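Hydrazine synthase beta subunit (Candidatus Kuenenia stuttgartiensis, PDB 5C2V) probably modulates, as the beta-propeller subunit of hydrazine synthase, transport of hydroxylamine through the tunnel from the gamma-subunit to the alpha-subunit active site. Local coordinates at the interface of chains A and B and the interface of chains C and B. Numbering follows the deposited sequence. Chains: chain A, Hydrazine synthase beta subunit; chain B, Hydrazine synthase gamma subunit; chain C, Hydrazine synthase alpha subunit.

Contact 1: the interface of chains A and B. Residues chain A 213, 215-217; chain B 79-80, 85, 133, 135.
The indole of B:Trp85 and the guanidinium of B:Arg135 flank A:Pro216 and A:Val217. B:Trp85 touches A:Pro216 with its benzo rim, CZ3 lying 3.4 Å from ring carbon CB, while the carbonyl O of A:Val217 and the carboxylate OD2 of B:Asp79 lie in plane at the indole edge. The backbone N of B:Val133 lies over the rim of one face of the B:Arg135 guanidinium. At the edge of that group, NH2 donates to A:Val217 O at 3.0 Å; the acceptor lies in the guanidinium plane, but the donor is tilted 35° from the carbonyl plane. A:Val217 is held at its other end too: its N donates to B:Asp79 O at 3.1 Å, in a parallel beta-bridge pairing A:Pro216 with B:Asp79. With CG1 anti to the backbone N (chi1 -171°), methyl CG2 is left alongside CD2 of B:Leu80 at 3.9 Å, both side chains pointing the same way. Water 1 joins B:Asp79 N (2.6 Å) to the carbonyls of A:Asn213 and A:Leu215. The beta-subunit loop following strand 203-211 thus pairs with the gamma-subunit loop after strand 77-78, where B:Asp79 and B:Leu80 also serve a calcium site.

Contact 2: the interface of chains C and B. Residues chain C 8-9, 14; chain B 16-17.
C:Val9 and C:Pro8 meet B:Glu16 in the closer part of this small contact between the alpha and gamma subunits. Methyl CG2 of C:Val9 lies 3.3 Å from the carboxylate oxygen OE1 of B:Glu16, and the two side chains cross obliquely. A little further back along the glutamate, its methylene CG rests 3.9 Å from CB of the C:Pro8 ring, with the carboxyl carbon CD at 4.0 Å from the same CB. B:Glu16 can offer this flank because CG is anti to its carbonyl carbon (chi1 -66°) and the chain runs extended beyond, chi2 -174°. Its aliphatic part is therefore laid against the proline while the carboxylate continues towards the valine. B:Glu16 has 44 Å² hidden by the alpha subunit, C:Pro8 28 Å² by the gamma subunit. The other end is looser: CG of the B:Pro17 ring stands 4.3 Å from CD1 of C:Leu14, which loses 6 Å² of surface there. The contacts given here are chiefly aliphatic packing. Both segments are loops near the chain starts: the alpha-subunit stretch precedes helix 18-25, and B:Glu16 and B:Pro17 lie between strand 4-10 and helix 26-30 of the gamma subunit.

Contact 3: the interface of chains A and B. Residues chain A 211-213, 225-226; chain B 61, 66, 78.
A:Phe226 stands between two gamma-subunit rings, B:Tyr61 and B:Trp78, and meets each edge-to-face. Its own edge is turned to the tyrosine: CD2 lies 3.5 Å from B:Tyr61 CG, over the part of the phenol face nearest CB, with the planes 55° apart. Towards the indole, the CE2-CZ side of the phenylalanine receives the CZ2-CH2 edge of the six-membered ring, CZ to CZ2 being 3.4 Å and the planes 61° apart. A:Val225 fills the angle between the same two rings. Its CB lies 3.6 Å from B:Tyr61 CE1, and its methyl CG1, anti to the backbone N at chi1 180°, also reaches B:Trp78 CZ3 at 3.8 Å. B:Tyr61 thus lays CB and CG against A:Phe226 while CE1 and OH run along A:Val225. The same benzo rim of B:Trp78 also meets backbone and proline: CB of A:Pro211 is 3.5 Å from CH2, and the carbonyl O of A:Lys212 and CA of A:Asn213 border CZ3. Further out, SG of B:Cys66 lies 4.2 Å from A:Phe226 CE2. This sulfur is the second thioether link of the CXXCH heme c motif, so the aromatic cluster lies beside a heme attachment point. In the beta subunit the site joins the end of propeller strand 203-211 to the start of strand 226-234; in the gamma subunit it brackets the heme-binding segment, from B:Tyr61 to strand 77-78.

Contact 4: the interface of chains A and B. Residues chain A 58, 145, 161, 193, 257; chain B 68-70.
B:Glu69 points into a group of arginine and tyrosine side chains on the YNCE-like beta-propeller, coming from the opposite direction to A:Arg145, A:Arg193 and A:Tyr257. A:Arg145 NH2 donates to OE1 at 2.9 Å, the oxygen close to the guanidinium plane and the donor almost in line with the C-O bond. The other oxygen, OE2, takes the hydroxyl of A:Tyr257 at 2.7 Å from above the carboxylate plane, 85° out of it. A:Arg193 NH1 makes a salt bridge to OE2, but its N-H is directed to water 2, which links NH1 back to OE2. The glutamate is folded to reach these groups, CG lying between the backbone N and carbonyl carbon (chi1 81°) with a further bend at chi2. A:Asp161 OD2 accepts from A:Arg193 NH2 at 2.9 Å, in plane at the guanidinium edge, and helps fix its rotation. The ring of B:Tyr68 stands 85° to that guanidinium, and its hydroxyl OH hydrogen-bonds A:Arg145 NH1 at 2.6 Å. B:Arg70 lays NH2 over the rim of one A:Arg145 face, with A:Glu58 OE1 4.3 Å from B:Arg70 NH2. A:Arg145, A:Arg193 and A:Tyr257 belong to strands 144-149, 190-197 and 256-261; B:Tyr68 directly follows the CXXCH histidine, B:His67.

Contact 1: the interface of chains A and B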
# COMPACT_ATOMS: atom_id res chain seq x y z
N ASN A 213 -18.13 32.41 13.57
CA ASN A 213 -19.29 33.29 13.49
C ASN A 213 -19.92 33.36 12.11
O ASN A 213 -21.12 33.58 11.97
CB ASN A 213 -18.90 34.69 13.97
CG ASN A 213 -17.77 35.27 13.17
OD1 ASN A 213 -16.59 34.99 13.43
ND2 ASN A 213 -18.11 36.10 12.20
N LEU A 215 -20.30 31.09 10.00
CA LEU A 215 -20.83 29.81 9.56
C LEU A 215 -22.22 29.59 10.14
O LEU A 215 -22.54 30.10 11.21
CB LEU A 215 -19.91 28.67 10.01
CG LEU A 215 -18.53 28.52 9.37
CD1 LEU A 215 -17.84 27.28 9.92
CD2 LEU A 215 -18.63 28.45 7.86
N PRO A 216 -23.06 28.83 9.41
CA PRO A 216 -24.40 28.50 9.88
C PRO A 216 -24.34 27.70 11.17
O PRO A 216 -23.38 26.96 11.37
CB PRO A 216 -24.97 27.64 8.73
CG PRO A 216 -24.16 28.02 7.54
CD PRO A 216 -22.79 28.32 8.06
N VAL A 217 -25.34 27.83 12.02
CA VAL A 217 -25.36 27.02 13.22
C VAL A 217 -26.19 25.78 12.89
O VAL A 217 -27.41 25.85 12.73
CB VAL A 217 -25.95 27.78 14.43
CG1 VAL A 217 -25.77 26.98 15.70
CG2 VAL A 217 -25.28 29.13 14.56
N ASP B 79 -25.43 33.27 12.77
CA ASP B 79 -26.48 32.96 11.81
C ASP B 79 -27.25 31.72 12.27
O ASP B 79 -26.78 30.59 12.12
CB ASP B 79 -25.88 32.75 10.42
CG ASP B 79 -26.94 32.52 9.36
OD1 ASP B 79 -28.13 32.74 9.65
OD2 ASP B 79 -26.57 32.14 8.22
N LEU B 80 -28.44 31.95 12.82
CA LEU B 80 -29.34 30.90 13.29
C LEU B 80 -30.22 30.36 12.16
O LEU B 80 -30.50 31.07 11.19
CB LEU B 80 -30.21 31.42 14.44
CG LEU B 80 -29.42 31.96 15.64
CD1 LEU B 80 -30.36 32.38 16.76
CD2 LEU B 80 -28.40 30.94 16.13
N TRP B 85 -31.08 31.49 6.26
CA TRP B 85 -29.63 31.58 6.16
C TRP B 85 -29.22 32.88 5.48
O TRP B 85 -29.87 33.33 4.54
CB TRP B 85 -29.06 30.39 5.40
CG TRP B 85 -29.48 29.06 5.95
CD1 TRP B 85 -30.26 28.13 5.33
CD2 TRP B 85 -29.14 28.51 7.23
NE1 TRP B 85 -30.42 27.03 6.14
CE2 TRP B 85 -29.75 27.24 7.31
CE3 TRP B 85 -28.39 28.97 8.31
CZ2 TRP B 85 -29.63 26.42 8.43
CZ3 TRP B 85 -28.27 28.15 9.43
CH2 TRP B 85 -28.88 26.90 9.48
N VAL B 133 -29.86 24.92 18.52
CA VAL B 133 -28.55 25.56 18.62
C VAL B 133 -27.47 24.60 19.13
O VAL B 133 -26.54 24.26 18.40
CB VAL B 133 -28.58 26.80 19.53
CG1 VAL B 133 -27.18 27.36 19.74
CG2 VAL B 133 -29.49 27.87 18.94
N ARG B 135 -27.73 21.52 19.80
CA ARG B 135 -27.89 20.19 19.21
C ARG B 135 -27.63 19.11 20.25
O ARG B 135 -26.94 18.12 19.98
CB ARG B 135 -26.98 20.01 18.00
CG ARG B 135 -26.99 21.19 17.03
CD ARG B 135 -28.39 21.47 16.51
NE ARG B 135 -28.39 22.55 15.52
CZ ARG B 135 -29.42 22.85 14.74
NH1 ARG B 135 -30.55 22.16 14.82
NH2 ARG B 135 -29.32 23.85 13.87
O HOH W 1 -23.12 32.02 12.87

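Contact 2: the interface of chains C and B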
# COMPACT_ATOMS: atom_id res chain seq x y z
N PRO C 8 -21.04 16.45 41.28
CA PRO C 8 -21.56 17.26 42.38
C PRO C 8 -20.75 17.11 43.66
O PRO C 8 -20.56 18.09 44.39
CB PRO C 8 -22.98 16.72 42.57
CG PRO C 8 -22.91 15.31 42.08
CD PRO C 8 -21.94 15.33 40.94
N VAL C 9 -20.27 15.90 43.93
CA VAL C 9 -19.45 15.63 45.11
C VAL C 9 -18.17 14.92 44.68
O VAL C 9 -18.11 14.35 43.59
CB VAL C 9 -20.20 14.76 46.15
CG1 VAL C 9 -19.65 15.00 47.55
CG2 VAL C 9 -21.69 15.05 46.11
N LEU C 14 -21.62 13.60 37.55
CA LEU C 14 -22.76 14.38 37.09
C LEU C 14 -23.62 13.52 36.18
O LEU C 14 -23.11 12.61 35.52
CB LEU C 14 -22.28 15.63 36.36
CG LEU C 14 -23.09 16.92 36.51
CD1 LEU C 14 -23.16 17.32 37.98
CD2 LEU C 14 -22.49 18.03 35.67
N GLU B 16 -25.98 21.12 45.35
CA GLU B 16 -26.07 20.24 44.18
C GLU B 16 -27.13 20.75 43.22
O GLU B 16 -28.15 21.30 43.64
CB GLU B 16 -26.38 18.81 44.61
CG GLU B 16 -25.26 18.14 45.40
CD GLU B 16 -25.54 16.68 45.69
OE1 GLU B 16 -24.81 16.08 46.50
OE2 GLU B 16 -26.50 16.13 45.10
N PRO B 17 -26.90 20.58 41.91
CA PRO B 17 -27.83 21.05 40.88
C PRO B 17 -29.04 20.13 40.70
O PRO B 17 -29.14 19.11 41.37
CB PRO B 17 -26.97 21.07 39.62
CG PRO B 17 -25.99 19.98 39.84
CD PRO B 17 -25.68 19.99 41.32

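Contact 3: the interface of chains A and B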
# COMPACT_ATOMS: atom_id res chain seq x y z
N PRO A 211 -14.82 31.20 18.17
CA PRO A 211 -16.12 31.05 17.50
C PRO A 211 -15.94 30.88 16.01
O PRO A 211 -15.00 31.45 15.46
CB PRO A 211 -16.83 32.38 17.82
CG PRO A 211 -15.78 33.29 18.43
CD PRO A 211 -14.45 32.61 18.33
N LYS A 212 -16.80 30.12 15.34
CA LYS A 212 -16.92 30.35 13.92
C LYS A 212 -18.24 31.10 13.78
O LYS A 212 -19.32 30.51 13.85
CB LYS A 212 -16.91 29.05 13.13
CG LYS A 212 -16.20 27.89 13.84
CD LYS A 212 -14.69 28.04 13.86
CE LYS A 212 -14.04 26.88 14.61
NZ LYS A 212 -12.56 26.90 14.49
N ASN A 213 -18.13 32.41 13.57
CA ASN A 213 -19.29 33.29 13.49
C ASN A 213 -19.92 33.36 12.11
O ASN A 213 -21.12 33.58 11.97
CB ASN A 213 -18.90 34.69 13.97
CG ASN A 213 -17.77 35.27 13.17
OD1 ASN A 213 -16.59 34.99 13.43
ND2 ASN A 213 -18.11 36.10 12.20
N VAL A 225 -19.28 25.41 15.97
CA VAL A 225 -19.68 26.68 16.55
C VAL A 225 -18.55 27.26 17.39
O VAL A 225 -18.01 28.32 17.08
CB VAL A 225 -20.95 26.54 17.41
CG1 VAL A 225 -21.35 27.88 18.00
CG2 VAL A 225 -22.09 25.96 16.57
N PHE A 226 -18.20 26.56 18.46
CA PHE A 226 -17.10 26.97 19.32
C PHE A 226 -16.02 25.91 19.45
O PHE A 226 -16.31 24.72 19.55
CB PHE A 226 -17.61 27.32 20.72
CG PHE A 226 -18.10 28.73 20.86
CD1 PHE A 226 -17.21 29.79 20.91
CD2 PHE A 226 -19.46 29.00 20.95
CE1 PHE A 226 -17.65 31.08 21.04
CE2 PHE A 226 -19.91 30.30 21.08
CZ PHE A 226 -19.01 31.34 21.12
N TYR B 61 -19.60 24.34 24.31
CA TYR B 61 -19.88 25.66 24.87
C TYR B 61 -21.15 25.68 25.72
O TYR B 61 -21.83 24.66 25.86
CB TYR B 61 -20.00 26.70 23.76
CG TYR B 61 -21.04 26.37 22.71
CD1 TYR B 61 -20.72 25.58 21.61
CD2 TYR B 61 -22.34 26.86 22.82
CE1 TYR B 61 -21.67 25.28 20.66
CE2 TYR B 61 -23.29 26.56 21.86
CZ TYR B 61 -22.95 25.77 20.79
OH TYR B 61 -23.90 25.47 19.83
N CYS B 66 -22.09 32.90 24.86
CA CYS B 66 -22.72 33.92 24.02
C CYS B 66 -23.17 35.14 24.83
O CYS B 66 -22.75 36.27 24.56
CB CYS B 66 -23.91 33.32 23.26
SG CYS B 66 -23.46 32.41 21.76
N TRP B 78 -24.33 35.86 15.11
CA TRP B 78 -24.49 34.49 14.64
C TRP B 78 -25.52 34.36 13.53
O TRP B 78 -26.39 35.22 13.38
CB TRP B 78 -24.89 33.58 15.81
CG TRP B 78 -23.92 33.59 16.93
CD1 TRP B 78 -23.99 34.32 18.08
CD2 TRP B 78 -22.70 32.84 17.01
NE1 TRP B 78 -22.90 34.06 18.87
CE2 TRP B 78 -22.10 33.15 18.24
CE3 TRP B 78 -22.08 31.92 16.16
CZ2 TRP B 78 -20.89 32.59 18.64
CZ3 TRP B 78 -20.88 31.36 16.56
CH2 TRP B 78 -20.30 31.70 17.79

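Contact 4: the interface of chains A and B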
# COMPACT_ATOMS: atom_id res chain seq x y z
N GLU A 58 -14.61 39.97 42.80
CA GLU A 58 -14.14 38.94 41.87
C GLU A 58 -12.63 38.63 41.81
O GLU A 58 -12.24 37.70 41.10
CB GLU A 58 -14.66 39.28 40.48
CG GLU A 58 -16.17 39.14 40.47
CD GLU A 58 -16.82 39.52 39.17
OE1 GLU A 58 -16.13 40.07 38.28
OE2 GLU A 58 -18.03 39.25 39.04
N ARG A 145 -9.79 42.40 30.92
CA ARG A 145 -10.26 41.42 31.89
C ARG A 145 -9.31 41.24 33.07
O ARG A 145 -9.72 41.19 34.23
CB ARG A 145 -10.49 40.07 31.21
CG ARG A 145 -11.03 38.98 32.13
CD ARG A 145 -12.29 39.44 32.85
NE ARG A 145 -12.87 38.36 33.66
CZ ARG A 145 -13.95 37.66 33.31
NH1 ARG A 145 -14.57 37.93 32.17
NH2 ARG A 145 -14.40 36.70 34.10
N ASP A 161 -10.73 41.96 26.56
CA ASP A 161 -11.86 41.17 26.12
C ASP A 161 -12.91 42.18 25.71
O ASP A 161 -13.52 42.85 26.55
CB ASP A 161 -12.36 40.24 27.23
CG ASP A 161 -13.40 39.25 26.75
OD1 ASP A 161 -13.42 38.95 25.54
OD2 ASP A 161 -14.18 38.76 27.59
N ARG A 193 -10.32 34.96 29.36
CA ARG A 193 -10.49 34.96 30.81
C ARG A 193 -9.24 35.13 31.69
O ARG A 193 -9.36 35.40 32.88
CB ARG A 193 -11.19 33.66 31.22
CG ARG A 193 -12.60 33.52 30.67
CD ARG A 193 -13.52 34.55 31.30
NE ARG A 193 -13.96 35.54 30.33
CZ ARG A 193 -15.17 35.56 29.79
NH1 ARG A 193 -16.07 34.65 30.13
NH2 ARG A 193 -15.47 36.50 28.90
N TYR A 257 -10.99 29.15 31.91
CA TYR A 257 -10.96 30.43 32.63
C TYR A 257 -9.64 30.77 33.30
O TYR A 257 -8.88 31.60 32.80
CB TYR A 257 -12.04 30.44 33.71
CG TYR A 257 -13.37 31.00 33.28
CD1 TYR A 257 -14.06 30.45 32.21
CD2 TYR A 257 -13.95 32.07 33.95
CE1 TYR A 257 -15.28 30.96 31.81
CE2 TYR A 257 -15.18 32.58 33.57
CZ TYR A 257 -15.84 32.02 32.49
OH TYR A 257 -17.05 32.51 32.09
N TYR B 68 -22.55 35.78 27.67
CA TYR B 68 -21.46 35.91 28.62
C TYR B 68 -21.85 35.42 30.04
O TYR B 68 -22.88 34.76 30.17
CB TYR B 68 -21.01 37.38 28.57
CG TYR B 68 -19.95 37.76 29.53
CD1 TYR B 68 -18.60 37.38 29.31
CD2 TYR B 68 -20.26 38.48 30.66
CE1 TYR B 68 -17.63 37.73 30.21
CE2 TYR B 68 -19.30 38.81 31.54
CZ TYR B 68 -18.01 38.46 31.35
OH TYR B 68 -17.03 38.81 32.25
N GLU B 69 -21.10 35.72 31.11
CA GLU B 69 -21.47 35.15 32.42
C GLU B 69 -21.95 36.14 33.50
O GLU B 69 -22.38 35.72 34.57
CB GLU B 69 -20.32 34.31 32.98
CG GLU B 69 -19.21 35.08 33.66
CD GLU B 69 -18.03 35.28 32.76
OE1 GLU B 69 -17.01 35.81 33.24
OE2 GLU B 69 -18.11 34.89 31.57
N ARG B 70 -21.86 37.43 33.22
CA ARG B 70 -22.42 38.48 34.06
C ARG B 70 -23.86 38.64 33.58
O ARG B 70 -24.61 39.51 34.04
CB ARG B 70 -21.62 39.78 33.95
CG ARG B 70 -20.19 39.69 34.50
CD ARG B 70 -19.37 40.88 34.02
NE ARG B 70 -17.94 40.72 34.30
CZ ARG B 70 -16.99 41.51 33.82
NH1 ARG B 70 -17.31 42.52 33.02
NH2 ARG B 70 -15.73 41.31 34.14
O HOH W 2 -18.45 34.40 28.43

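Contacts 1, 3 and 4 attach the beta subunit to a gamma-subunit stretch around the heme-binding CXXCH motif, with B:Trp85, B:Val133 and B:Arg135 added in contact 1. Contacts 1 and 3 are neighbours, their C-alpha centres about 8 Å apart; they share A:Asn213 and use adjoining residues B:Trp78 and B:Asp79. Contact 4 lies about 16 Å from contact 3 and 24 Å from contact 1, linked to contact 3 through B:Cys66 and the residues following it. Contact 2, 23 to 31 Å from the others, joins the gamma and alpha subunits. The gamma subunit thus touches both partners within the hydrazine synthase assembly.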